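Local coordinates for dihydrodipicolinate reductase N-terminus domain-containing protein (Mycobacterium smegmatis, PDB 6IAQ), which acts as an NADP-dependent amine dehydrogenase, one of a family of native enzymes used for the asymmetric reductive amination of ketones, at residues 106-111 and 139-144; 16-21 and 305-310; 160-165 and 285-290. All coordinates share one frame; numbering follows the deposited sequence.

Contact 1: residues 106-111 and 139-144. With NAP (NADP nicotinamide-adenine-dinucleotide phosphate), chain F; EDO (1,2-ethanediol), chain E.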
loop_
_atom_site.group_PDB
_atom_site.type_symbol
_atom_site.label_atom_id
_atom_site.label_comp_id
_atom_site.label_asym_id
_atom_site.label_seq_id
_atom_site.Cartn_x
_atom_site.Cartn_y
_atom_site.Cartn_z
ATOM N N LEU A 106 -0.417 16.244 13.155
ATOM C CA LEU A 106 -0.416 16.512 11.694
ATOM C C LEU A 106 0.857 17.225 11.288
ATOM O O LEU A 106 1.013 17.419 10.067
ATOM C CB LEU A 106 -1.650 17.341 11.326
ATOM C CG LEU A 106 -2.964 16.594 11.445
ATOM C CD1 LEU A 106 -4.086 17.443 10.917
ATOM C CD2 LEU A 106 -2.888 15.210 10.784
ATOM N N SER A 107 1.727 17.653 12.232
ATOM C CA SER A 107 2.950 18.412 11.875
ATOM C C SER A 107 3.681 17.708 10.714
ATOM O O SER A 107 4.153 16.597 10.915
ATOM C CB SER A 107 3.854 18.634 13.064
ATOM O OG SER A 107 3.228 19.508 14.000
ATOM N N GLU A 108 3.804 18.366 9.554
ATOM C CA GLU A 108 4.337 17.741 8.315
ATOM C C GLU A 108 5.797 17.343 8.554
ATOM O O GLU A 108 6.222 16.293 8.068
ATOM C CB GLU A 108 4.171 18.665 7.095
ATOM C CG GLU A 108 2.720 18.813 6.653
ATOM C CD GLU A 108 1.939 19.952 7.268
ATOM O OE1 GLU A 108 2.361 20.436 8.356
ATOM O OE2 GLU A 108 0.891 20.331 6.684
ATOM N N GLU A 109 6.564 18.163 9.272
ATOM C CA GLU A 109 7.993 17.854 9.524
ATOM C C GLU A 109 8.099 16.625 10.440
ATOM O O GLU A 109 9.058 15.843 10.279
ATOM C CB GLU A 109 8.748 19.077 10.051
ATOM C CG GLU A 109 10.232 18.851 10.016
ATOM C CD GLU A 109 11.092 19.937 10.634
ATOM O OE1 GLU A 109 10.539 20.993 11.023
ATOM O OE2 GLU A 109 12.312 19.712 10.722
ATOM N N MET A 110 7.120 16.395 11.321
ATOM C CA MET A 110 7.168 15.249 12.264
ATOM C C MET A 110 6.956 13.930 11.495
ATOM O O MET A 110 7.142 12.876 12.097
ATOM C CB MET A 110 6.118 15.386 13.369
ATOM C CG MET A 110 6.614 16.157 14.589
ATOM S SD MET A 110 7.962 15.268 15.450
ATOM C CE MET A 110 7.067 13.887 16.143
ATOM N N LEU A 111 6.576 13.964 10.211
ATOM C CA LEU A 111 6.427 12.711 9.412
ATOM C C LEU A 111 7.730 11.915 9.519
ATOM O O LEU A 111 7.664 10.655 9.730
ATOM C CB LEU A 111 6.112 13.057 7.952
ATOM C CG LEU A 111 5.914 11.849 7.034
ATOM C CD1 LEU A 111 4.601 11.157 7.329
ATOM C CD2 LEU A 111 6.011 12.295 5.577
ATOM N N GLY A 139 -0.933 12.048 9.135
ATOM C CA GLY A 139 -1.748 12.877 8.233
ATOM C C GLY A 139 -1.799 12.269 6.847
ATOM O O GLY A 139 -1.617 10.993 6.709
ATOM N N TYR A 140 -2.035 13.127 5.849
ATOM C CA TYR A 140 -2.284 12.691 4.447
ATOM C C TYR A 140 -1.110 11.831 3.959
ATOM O O TYR A 140 -1.323 10.755 3.336
ATOM C CB TYR A 140 -2.491 13.902 3.535
ATOM C CG TYR A 140 -2.593 13.489 2.084
ATOM C CD1 TYR A 140 -3.671 12.740 1.642
ATOM C CD2 TYR A 140 -1.566 13.751 1.198
ATOM C CE1 TYR A 140 -3.748 12.283 0.345
ATOM C CE2 TYR A 140 -1.646 13.344 -0.123
ATOM C CZ TYR A 140 -2.729 12.588 -0.541
ATOM O OH TYR A 140 -2.800 12.174 -1.840
ATOM N N GLN A 141 0.106 12.273 4.241
ATOM C CA GLN A 141 1.360 11.725 3.645
ATOM C C GLN A 141 1.530 10.256 4.037
ATOM O O GLN A 141 2.174 9.509 3.254
ATOM C CB GLN A 141 2.620 12.487 4.062
ATOM C CG GLN A 141 2.452 13.996 4.261
ATOM C CD GLN A 141 2.239 14.276 5.726
ATOM O OE1 GLN A 141 1.244 13.825 6.293
ATOM N NE2 GLN A 141 3.249 14.873 6.373
ATOM N N ASP A 142 1.029 9.855 5.207
ATOM C CA ASP A 142 1.311 8.545 5.860
ATOM C C ASP A 142 1.149 7.408 4.816
ATOM O O ASP A 142 2.104 6.667 4.578
ATOM C CB ASP A 142 0.392 8.398 7.067
ATOM C CG ASP A 142 0.530 7.156 7.919
ATOM O OD1 ASP A 142 0.964 6.101 7.389
ATOM O OD2 ASP A 142 0.151 7.253 9.126
ATOM N N THR A 143 -0.030 7.284 4.231
ATOM C CA THR A 143 -0.329 6.304 3.162
ATOM C C THR A 143 0.128 6.833 1.801
ATOM O O THR A 143 0.910 6.137 1.124
ATOM C CB THR A 143 -1.807 5.932 3.151
ATOM O OG1 THR A 143 -2.152 5.378 4.400
ATOM C CG2 THR A 143 -2.122 4.936 2.067
ATOM N N PHE A 144 -0.324 8.017 1.379
ATOM C CA PHE A 144 -0.322 8.398 -0.066
ATOM C C PHE A 144 1.057 8.820 -0.551
ATOM O O PHE A 144 1.283 8.716 -1.762
ATOM C CB PHE A 144 -1.395 9.448 -0.327
ATOM C CG PHE A 144 -2.780 8.885 -0.148
ATOM C CD1 PHE A 144 -3.335 8.052 -1.110
ATOM C CD2 PHE A 144 -3.492 9.121 1.018
ATOM C CE1 PHE A 144 -4.607 7.524 -0.923
ATOM C CE2 PHE A 144 -4.741 8.565 1.216
ATOM C CZ PHE A 144 -5.297 7.748 0.252
HETATM P PA NAP F . -6.052 25.967 11.401
HETATM O O1A NAP F . -7.458 25.854 11.039
HETATM O O2A NAP F . -5.248 27.299 11.333
HETATM O O5B NAP F . -5.926 25.362 12.912
HETATM C C5B NAP F . -4.772 25.565 13.739
HETATM C C4B NAP F . -5.226 25.553 15.192
HETATM O O4B NAP F . -4.120 25.676 16.082
HETATM C C3B NAP F . -6.215 26.686 15.576
HETATM O O3B NAP F . -7.315 26.000 16.223
HETATM C C2B NAP F . -5.500 27.560 16.602
HETATM O O2B NAP F . -6.346 28.006 17.685
HETATM C C1B NAP F . -4.586 26.524 17.182
HETATM N N9A NAP F . -3.377 26.988 17.859
HETATM C C8A NAP F . -2.360 27.733 17.382
HETATM N N7A NAP F . -1.426 27.831 18.336
HETATM C C5A NAP F . -1.828 27.071 19.383
HETATM C C6A NAP F . -1.319 26.688 20.724
HETATM N N6A NAP F . -0.152 27.138 21.166
HETATM N N1A NAP F . -2.065 25.890 21.486
HETATM C C2A NAP F . -3.254 25.387 21.098
HETATM N N3A NAP F . -3.800 25.675 19.894
HETATM C C4A NAP F . -3.122 26.521 19.068
HETATM O O3 NAP F . -5.119 24.927 10.532
HETATM P PN NAP F . -5.547 23.383 10.106
HETATM O O1N NAP F . -6.036 23.287 8.694
HETATM O O2N NAP F . -6.380 22.755 11.167
HETATM O O5D NAP F . -4.025 22.895 10.168
HETATM C C5D NAP F . -3.241 22.738 11.357
HETATM C C4D NAP F . -1.852 22.217 11.116
HETATM O O4D NAP F . -1.972 20.854 10.592
HETATM C C3D NAP F . -1.100 23.079 10.142
HETATM O O3D NAP F . 0.249 23.283 10.522
HETATM C C2D NAP F . -1.169 22.261 8.845
HETATM O O2D NAP F . -0.070 22.610 7.992
HETATM C C1D NAP F . -1.184 20.809 9.405
HETATM N N1N NAP F . -1.791 19.860 8.455
HETATM C C2N NAP F . -1.114 18.765 8.166
HETATM C C3N NAP F . -1.623 17.877 7.230
HETATM C C7N NAP F . -0.906 16.584 6.905
HETATM O O7N NAP F . -1.352 15.948 5.951
HETATM N N7N NAP F . 0.128 16.147 7.645
HETATM C C4N NAP F . -2.849 18.155 6.625
HETATM C C5N NAP F . -3.547 19.314 6.950
HETATM C C6N NAP F . -2.976 20.143 7.884
HETATM P P2B NAP F . -7.601 28.966 17.453
HETATM O O1X NAP F . -8.650 28.202 16.698
HETATM O O2X NAP F . -8.181 29.173 18.850
HETATM O O3X NAP F . -6.885 30.139 16.775
HETATM C C1 EDO E . -0.851 19.295 3.472
HETATM O O1 EDO E . 0.158 18.997 4.394
HETATM C C2 EDO E . -1.175 18.091 2.658
HETATM O O2 EDO E . -2.160 17.273 3.286
HETATM O O HOH W 1 3.164 14.516 9.354
HETATM O O HOH W 2 5.649 15.904 5.308
#
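Residues 106-111 and the loop and helix start of 139-144 close on the nicotinamide carboxamide of NADP; no hydrogen bond passes directly from one segment to the other. The amide nitrogen N7N gives one hydrogen to L106 O (2.9 Å, 168°) and the other to Q141 OE1 (2.9 Å, 157°). On its other side, O7N accepts from Y140 N at 2.9 Å. With three bonds gripping it, the carboxamide cannot easily flip or rotate.

The packing is tight here. L106 lays CB under one face of the nicotinamide, 3.5 Å from its C2N, while its CD2 meets G139 CA at 3.6 Å. G139, lacking a side chain, lets the backbone run close beside the carboxamide. Q141 bends at chi2 (97°) to present its amide, and L111 CD2 slides along its CB.

At the far end of the Q141 amide from OE1 the contact is looser, and two ordered waters replace direct contact: NE2 donates to both, and they donate to S107 O and E108 O. Together with the N7N bond, this is consistent with OE1 facing the cofactor.

On the nicotinamide face opposite L106, E108 OE2 accepts from the ribose O2D (2.8 Å) and from O1 of an ethanediol, while S84 holds OE1. That ethanediol, probably from the crystallisation liquor, lies near C4N, the hydride-carrying carbon, and may mark where a substrate sits. The whole is a nicotinamide site at the carboxyl ends of the parallel strands of a Rossmann-type domain.

Contact 2: residues 16-21 and 305-310. With NAP (NADP nicotinamide-adenine-dinucleotide phosphate), chain F.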
loop_
_atom_site.group_PDB
_atom_site.type_symbol
_atom_site.label_atom_id
_atom_site.label_comp_id
_atom_site.label_asym_id
_atom_site.label_seq_id
_atom_site.Cartn_x
_atom_site.Cartn_y
_atom_site.Cartn_z
ATOM N N GLY A 16 -9.040 23.681 15.058
ATOM C CA GLY A 16 -9.114 24.425 13.794
ATOM C C GLY A 16 -9.801 23.614 12.736
ATOM O O GLY A 16 -10.635 22.737 13.084
ATOM N N ALA A 17 -9.478 23.860 11.472
ATOM C CA ALA A 17 -10.168 23.192 10.340
ATOM C C ALA A 17 -10.027 21.662 10.486
ATOM O O ALA A 17 -11.050 20.937 10.345
ATOM C CB ALA A 17 -9.592 23.680 9.031
ATOM N N MET A 18 -8.825 21.165 10.764
ATOM C CA MET A 18 -8.592 19.693 10.779
ATOM C C MET A 18 -9.150 19.077 12.077
ATOM O O MET A 18 -9.912 18.099 11.979
ATOM C CB MET A 18 -7.116 19.327 10.586
ATOM C CG MET A 18 -6.586 19.684 9.169
ATOM S SD MET A 18 -7.574 18.997 7.827
ATOM C CE MET A 18 -8.743 20.307 7.464
ATOM N N ASN A 19 -8.842 19.621 13.246
ATOM C CA ASN A 19 -9.306 18.994 14.521
ATOM C C ASN A 19 -10.822 19.078 14.641
ATOM O O ASN A 19 -11.385 18.212 15.331
ATOM C CB ASN A 19 -8.561 19.468 15.760
ATOM C CG ASN A 19 -7.445 18.519 16.133
ATOM O OD1 ASN A 19 -7.335 17.442 15.535
ATOM N ND2 ASN A 19 -6.612 18.894 17.097
ATOM N N SER A 20 -11.485 20.008 13.954
ATOM C CA SER A 20 -12.962 20.032 13.935
ATOM C C SER A 20 -13.464 18.737 13.289
ATOM O O SER A 20 -14.383 18.124 13.834
ATOM C CB SER A 20 -13.507 21.262 13.259
ATOM O OG SER A 20 -13.103 22.428 13.989
ATOM N N ILE A 21 -12.851 18.314 12.185
ATOM C CA ILE A 21 -13.251 17.063 11.469
ATOM C C ILE A 21 -12.854 15.876 12.355
ATOM O O ILE A 21 -13.663 14.936 12.522
ATOM C CB ILE A 21 -12.596 16.992 10.074
ATOM C CG1 ILE A 21 -12.993 18.187 9.209
ATOM C CG2 ILE A 21 -12.941 15.677 9.394
ATOM C CD1 ILE A 21 -12.178 18.353 7.935
ATOM N N THR A 305 -8.717 12.322 4.259
ATOM C CA THR A 305 -7.742 11.254 4.608
ATOM C C THR A 305 -6.614 11.841 5.470
ATOM O O THR A 305 -5.896 11.057 6.132
ATOM C CB THR A 305 -7.216 10.497 3.384
ATOM O OG1 THR A 305 -6.505 11.398 2.526
ATOM C CG2 THR A 305 -8.317 9.793 2.611
ATOM N N THR A 306 -6.431 13.155 5.517
ATOM C CA THR A 306 -5.570 13.759 6.560
ATOM C C THR A 306 -6.104 13.311 7.930
ATOM O O THR A 306 -5.337 12.813 8.790
ATOM C CB THR A 306 -5.558 15.284 6.468
ATOM O OG1 THR A 306 -4.865 15.691 5.299
ATOM C CG2 THR A 306 -4.933 15.932 7.681
ATOM N N CYS A 307 -7.405 13.441 8.111
ATOM C CA CYS A 307 -8.093 13.291 9.429
ATOM C C CYS A 307 -8.288 11.799 9.734
ATOM O O CYS A 307 -7.974 11.390 10.860
ATOM C CB CYS A 307 -9.393 14.078 9.396
ATOM S SG CYS A 307 -9.054 15.846 9.183
ATOM N N THR A 308 -8.735 11.001 8.755
ATOM C CA THR A 308 -8.949 9.536 8.939
ATOM C C THR A 308 -7.625 8.873 9.283
ATOM O O THR A 308 -7.629 7.987 10.134
ATOM C CB THR A 308 -9.531 8.828 7.713
ATOM O OG1 THR A 308 -8.606 8.968 6.620
ATOM C CG2 THR A 308 -10.912 9.348 7.402
ATOM N N GLN A 309 -6.517 9.296 8.680
ATOM C CA GLN A 309 -5.234 8.616 8.950
ATOM C C GLN A 309 -4.778 8.907 10.378
ATOM O O GLN A 309 -4.373 7.948 11.060
ATOM C CB GLN A 309 -4.223 8.946 7.869
ATOM C CG GLN A 309 -4.566 8.236 6.562
ATOM C CD GLN A 309 -3.551 8.555 5.506
ATOM O OE1 GLN A 309 -2.527 7.896 5.397
ATOM N NE2 GLN A 309 -3.825 9.588 4.740
ATOM N N MET A 310 -4.851 10.159 10.838
ATOM C CA MET A 310 -4.463 10.485 12.235
ATOM C C MET A 310 -5.363 9.696 13.188
ATOM O O MET A 310 -4.854 9.142 14.145
ATOM C CB MET A 310 -4.555 11.989 12.550
ATOM C CG MET A 310 -4.137 12.283 13.981
ATOM S SD MET A 310 -3.577 14.008 14.252
ATOM C CE MET A 310 -5.151 14.782 13.914
HETATM P PA NAP F . -6.052 25.967 11.401
HETATM O O1A NAP F . -7.458 25.854 11.039
HETATM O O2A NAP F . -5.248 27.299 11.333
HETATM O O5B NAP F . -5.926 25.362 12.912
HETATM C C5B NAP F . -4.772 25.565 13.739
HETATM C C4B NAP F . -5.226 25.553 15.192
HETATM O O4B NAP F . -4.120 25.676 16.082
HETATM C C3B NAP F . -6.215 26.686 15.576
HETATM O O3B NAP F . -7.315 26.000 16.223
HETATM C C2B NAP F . -5.500 27.560 16.602
HETATM O O2B NAP F . -6.346 28.006 17.685
HETATM C C1B NAP F . -4.586 26.524 17.182
HETATM N N9A NAP F . -3.377 26.988 17.859
HETATM C C8A NAP F . -2.360 27.733 17.382
HETATM N N7A NAP F . -1.426 27.831 18.336
HETATM C C5A NAP F . -1.828 27.071 19.383
HETATM C C6A NAP F . -1.319 26.688 20.724
HETATM N N6A NAP F . -0.152 27.138 21.166
HETATM N N1A NAP F . -2.065 25.890 21.486
HETATM C C2A NAP F . -3.254 25.387 21.098
HETATM N N3A NAP F . -3.800 25.675 19.894
HETATM C C4A NAP F . -3.122 26.521 19.068
HETATM O O3 NAP F . -5.119 24.927 10.532
HETATM P PN NAP F . -5.547 23.383 10.106
HETATM O O1N NAP F . -6.036 23.287 8.694
HETATM O O2N NAP F . -6.380 22.755 11.167
HETATM O O5D NAP F . -4.025 22.895 10.168
HETATM C C5D NAP F . -3.241 22.738 11.357
HETATM C C4D NAP F . -1.852 22.217 11.116
HETATM O O4D NAP F . -1.972 20.854 10.592
HETATM C C3D NAP F . -1.100 23.079 10.142
HETATM O O3D NAP F . 0.249 23.283 10.522
HETATM C C2D NAP F . -1.169 22.261 8.845
HETATM O O2D NAP F . -0.070 22.610 7.992
HETATM C C1D NAP F . -1.184 20.809 9.405
HETATM N N1N NAP F . -1.791 19.860 8.455
HETATM C C2N NAP F . -1.114 18.765 8.166
HETATM C C3N NAP F . -1.623 17.877 7.230
HETATM C C7N NAP F . -0.906 16.584 6.905
HETATM O O7N NAP F . -1.352 15.948 5.951
HETATM N N7N NAP F . 0.128 16.147 7.645
HETATM C C4N NAP F . -2.849 18.155 6.625
HETATM C C5N NAP F . -3.547 19.314 6.950
HETATM C C6N NAP F . -2.976 20.143 7.884
HETATM P P2B NAP F . -7.601 28.966 17.453
HETATM O O1X NAP F . -8.650 28.202 16.698
HETATM O O2X NAP F . -8.181 29.173 18.850
HETATM O O3X NAP F . -6.885 30.139 16.775
#
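Helices 17-21 and 305-310 cross at -57° with their axes 9.4 Å apart, the nearest alpha carbons being those of M18 and C307. C307 SG, turned anti to its carbonyl carbon, enters between M18 and I21: it lies 3.7 Å from M18 SD and 3.8 Å from I21 CB, and also rests against M18 O. The M18 chain folds at chi2 and chi3, so that its side chain crosses that of T306 at about a right angle and SD touches CG2.

The first of the two helices belongs to the dinucleotide-binding beta-alpha unit of the Rossmann fold, whose glycine-rich turn includes G14 and the N-cap residue G16. At its start A17 N donates to the phosphate oxygen O1A (2.9 Å, 174°) and M18 N to O2N of the neighbouring phosphate (2.9 Å, 169°). The N-terminal end of the helix, with these amides pointing at the phosphates, probably helps to offset the pyrophosphate charge. Within the same turn G16 O accepts from both S20 N and S20 OG, the hydroxyl standing above the carbonyl plane.

T306 reaches the cofactor from the other helix: its CG2, anti to the backbone N, presses on the nicotinamide at C4N (3.2 Å), while T302 O engages OG1. One residue on from M18, N19 ND2 bonds to G14 O and V79 O, leaving OD1 buried without a polar partner, with M310 CE 3.8 Å from it.

Contact 3: residues 160-165 and 285-290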
loop_
_atom_site.group_PDB
_atom_site.type_symbol
_atom_site.label_atom_id
_atom_site.label_comp_id
_atom_site.label_asym_id
_atom_site.label_seq_id
_atom_site.Cartn_x
_atom_site.Cartn_y
_atom_site.Cartn_z
ATOM N N ASP A 160 15.359 2.750 -10.894
ATOM C CA ASP A 160 16.221 3.883 -11.300
ATOM C C ASP A 160 15.709 5.159 -10.632
ATOM O O ASP A 160 16.507 5.835 -9.990
ATOM C CB ASP A 160 16.258 4.035 -12.819
ATOM C CG ASP A 160 16.809 2.795 -13.503
ATOM O OD1 ASP A 160 17.692 2.161 -12.921
ATOM O OD2 ASP A 160 16.296 2.447 -14.590
ATOM N N THR A 161 14.422 5.467 -10.794
ATOM C CA THR A 161 13.814 6.728 -10.321
ATOM C C THR A 161 12.430 6.461 -9.730
ATOM O O THR A 161 11.605 5.794 -10.392
ATOM C CB THR A 161 13.698 7.743 -11.455
ATOM O OG1 THR A 161 14.962 7.765 -12.106
ATOM C CG2 THR A 161 13.392 9.137 -10.958
ATOM N N VAL A 162 12.172 7.044 -8.563
ATOM C CA VAL A 162 10.811 7.182 -7.976
ATOM C C VAL A 162 10.424 8.658 -8.078
ATOM O O VAL A 162 11.158 9.508 -7.509
ATOM C CB VAL A 162 10.761 6.679 -6.524
ATOM C CG1 VAL A 162 9.348 6.790 -5.961
ATOM C CG2 VAL A 162 11.283 5.256 -6.408
ATOM N N ARG A 163 9.323 8.952 -8.786
ATOM C CA ARG A 163 8.871 10.330 -9.051
ATOM C C ARG A 163 7.427 10.483 -8.564
ATOM O O ARG A 163 6.564 9.687 -8.976
ATOM C CB ARG A 163 8.982 10.671 -10.544
ATOM C CG ARG A 163 10.402 10.731 -11.073
ATOM C CD ARG A 163 10.578 11.871 -12.059
ATOM N NE ARG A 163 10.201 11.442 -13.386
ATOM C CZ ARG A 163 11.062 11.142 -14.363
ATOM N NH1 ARG A 163 10.599 10.757 -15.541
ATOM N NH2 ARG A 163 12.371 11.231 -14.171
ATOM N N GLY A 164 7.188 11.499 -7.738
ATOM C CA GLY A 164 5.850 11.846 -7.249
ATOM C C GLY A 164 5.458 13.242 -7.662
ATOM O O GLY A 164 6.332 14.142 -7.736
ATOM N N LYS A 165 4.167 13.418 -7.898
ATOM C CA LYS A 165 3.552 14.704 -8.250
ATOM C C LYS A 165 2.265 14.802 -7.445
ATOM O O LYS A 165 1.457 13.854 -7.507
ATOM C CB LYS A 165 3.297 14.824 -9.759
ATOM C CG LYS A 165 2.903 16.223 -10.196
ATOM C CD LYS A 165 2.800 16.449 -11.699
ATOM C CE LYS A 165 1.648 15.701 -12.333
ATOM N NZ LYS A 165 1.038 16.453 -13.461
ATOM N N TRP A 285 2.350 8.898 -9.075
ATOM C CA TRP A 285 3.716 8.381 -8.839
ATOM C C TRP A 285 4.121 7.445 -9.981
ATOM O O TRP A 285 3.305 6.629 -10.438
ATOM C CB TRP A 285 3.820 7.673 -7.499
ATOM C CG TRP A 285 3.679 8.627 -6.361
ATOM C CD1 TRP A 285 2.529 9.224 -5.944
ATOM C CD2 TRP A 285 4.729 9.119 -5.519
ATOM N NE1 TRP A 285 2.794 10.000 -4.845
ATOM C CE2 TRP A 285 4.134 9.999 -4.592
ATOM C CE3 TRP A 285 6.105 8.902 -5.440
ATOM C CZ2 TRP A 285 4.871 10.667 -3.605
ATOM C CZ3 TRP A 285 6.834 9.572 -4.484
ATOM C CH2 TRP A 285 6.220 10.437 -3.573
ATOM N N THR A 286 5.352 7.610 -10.426
ATOM C CA THR A 286 5.988 6.762 -11.460
ATOM C C THR A 286 7.247 6.170 -10.848
ATOM O O THR A 286 7.981 6.898 -10.173
ATOM C CB THR A 286 6.316 7.584 -12.703
ATOM O OG1 THR A 286 5.095 8.133 -13.197
ATOM C CG2 THR A 286 7.027 6.770 -13.759
ATOM N N ILE A 287 7.458 4.884 -11.086
ATOM C CA ILE A 287 8.779 4.230 -10.868
ATOM C C ILE A 287 9.351 3.862 -12.234
ATOM O O ILE A 287 8.682 3.130 -12.978
ATOM C CB ILE A 287 8.639 3.030 -9.938
ATOM C CG1 ILE A 287 8.037 3.460 -8.598
ATOM C CG2 ILE A 287 9.979 2.341 -9.753
ATOM C CD1 ILE A 287 7.793 2.307 -7.649
ATOM N N GLU A 288 10.505 4.429 -12.569
ATOM C CA GLU A 288 11.295 4.045 -13.769
ATOM C C GLU A 288 12.307 2.993 -13.330
ATOM O O GLU A 288 13.055 3.229 -12.360
ATOM C CB GLU A 288 11.964 5.264 -14.404
ATOM C CG GLU A 288 10.948 6.266 -14.925
ATOM C CD GLU A 288 11.539 7.605 -15.329
ATOM O OE1 GLU A 288 10.980 8.245 -16.222
ATOM O OE2 GLU A 288 12.542 8.014 -14.735
ATOM N N GLY A 289 12.275 1.844 -13.991
ATOM C CA GLY A 289 13.213 0.749 -13.703
ATOM C C GLY A 289 12.743 -0.503 -14.391
ATOM O O GLY A 289 12.167 -0.384 -15.475
ATOM N N GLU A 290 12.935 -1.639 -13.747
ATOM C CA GLU A 290 12.415 -2.943 -14.200
ATOM C C GLU A 290 11.407 -3.401 -13.155
ATOM O O GLU A 290 11.788 -3.743 -12.038
ATOM C CB GLU A 290 13.585 -3.920 -14.374
ATOM C CG GLU A 290 13.165 -5.290 -14.896
ATOM C CD GLU A 290 14.259 -6.346 -15.004
ATOM O OE1 GLU A 290 15.468 -5.971 -15.022
ATOM O OE2 GLU A 290 13.898 -7.556 -15.047
#
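The indole of W285 lies flat over a glycine on an antiparallel ladder of the large mixed sheet in the C-terminal domain: G164 CA sits beneath its six-membered ring, 3.4 Å from the centroid and 13° off the normal, a CH-pi contact. V162 CG1 touches the ring edge, 3.9 Å from CE3. The F268 ring also meets the indole, planes about 15° apart, and NE1 is hydrogen-bonded to N283 OD1. The other flat pair, the R163 guanidinium and the E288 carboxylate, have planes 76° apart, with OE2 over one face of the guanidinium and a salt bridge of 2.6 Å from NH1 to OE1.

R163 and T286 form a hydrogen-bonded pair, each N giving to the other's O at 2.8 Å; T161 and E288 form another. The non-hydrogen-bonded pairs V162:I287 and G164:W285 alternate with these; V162, I287 and W285 point to the face covered by helix 141-153, through I149 and L152. On the opposite face R163, bent at chi2 and chi3, reaches diagonally across to E288 on the neighbouring strand.

A classic beta bulge closes the ladder, where E288 O accepts from two successive amides, D160 N at 2.8 Å and T161 N at 3.1 Å.

How the contacts relate
Contacts 1 and 2 hold different parts of the same NADP, with centres 12 Å apart. Contact 2 carries the pyrophosphate and, through T306, one face of the nicotinamide near C4N, a face it shares with L106 of contact 1; contact 1 carries the carboxamide. Q309 of contact 2 joins them through probable hydrogen bonds, OE1 to T143 N (2.8 Å) and NE2 to Y140 O (3.1 Å). Contact 3 stands apart from the cofactor, the W285 side chain being about 13 Å from it, and its centre lies 21 Å from that of contact 1 and 29 Å from that of contact 2. Helix 141-153 bridges the gap: it begins in contact 1, F144 O packs on W285 NE1, and the chain then passes into strand 158-169.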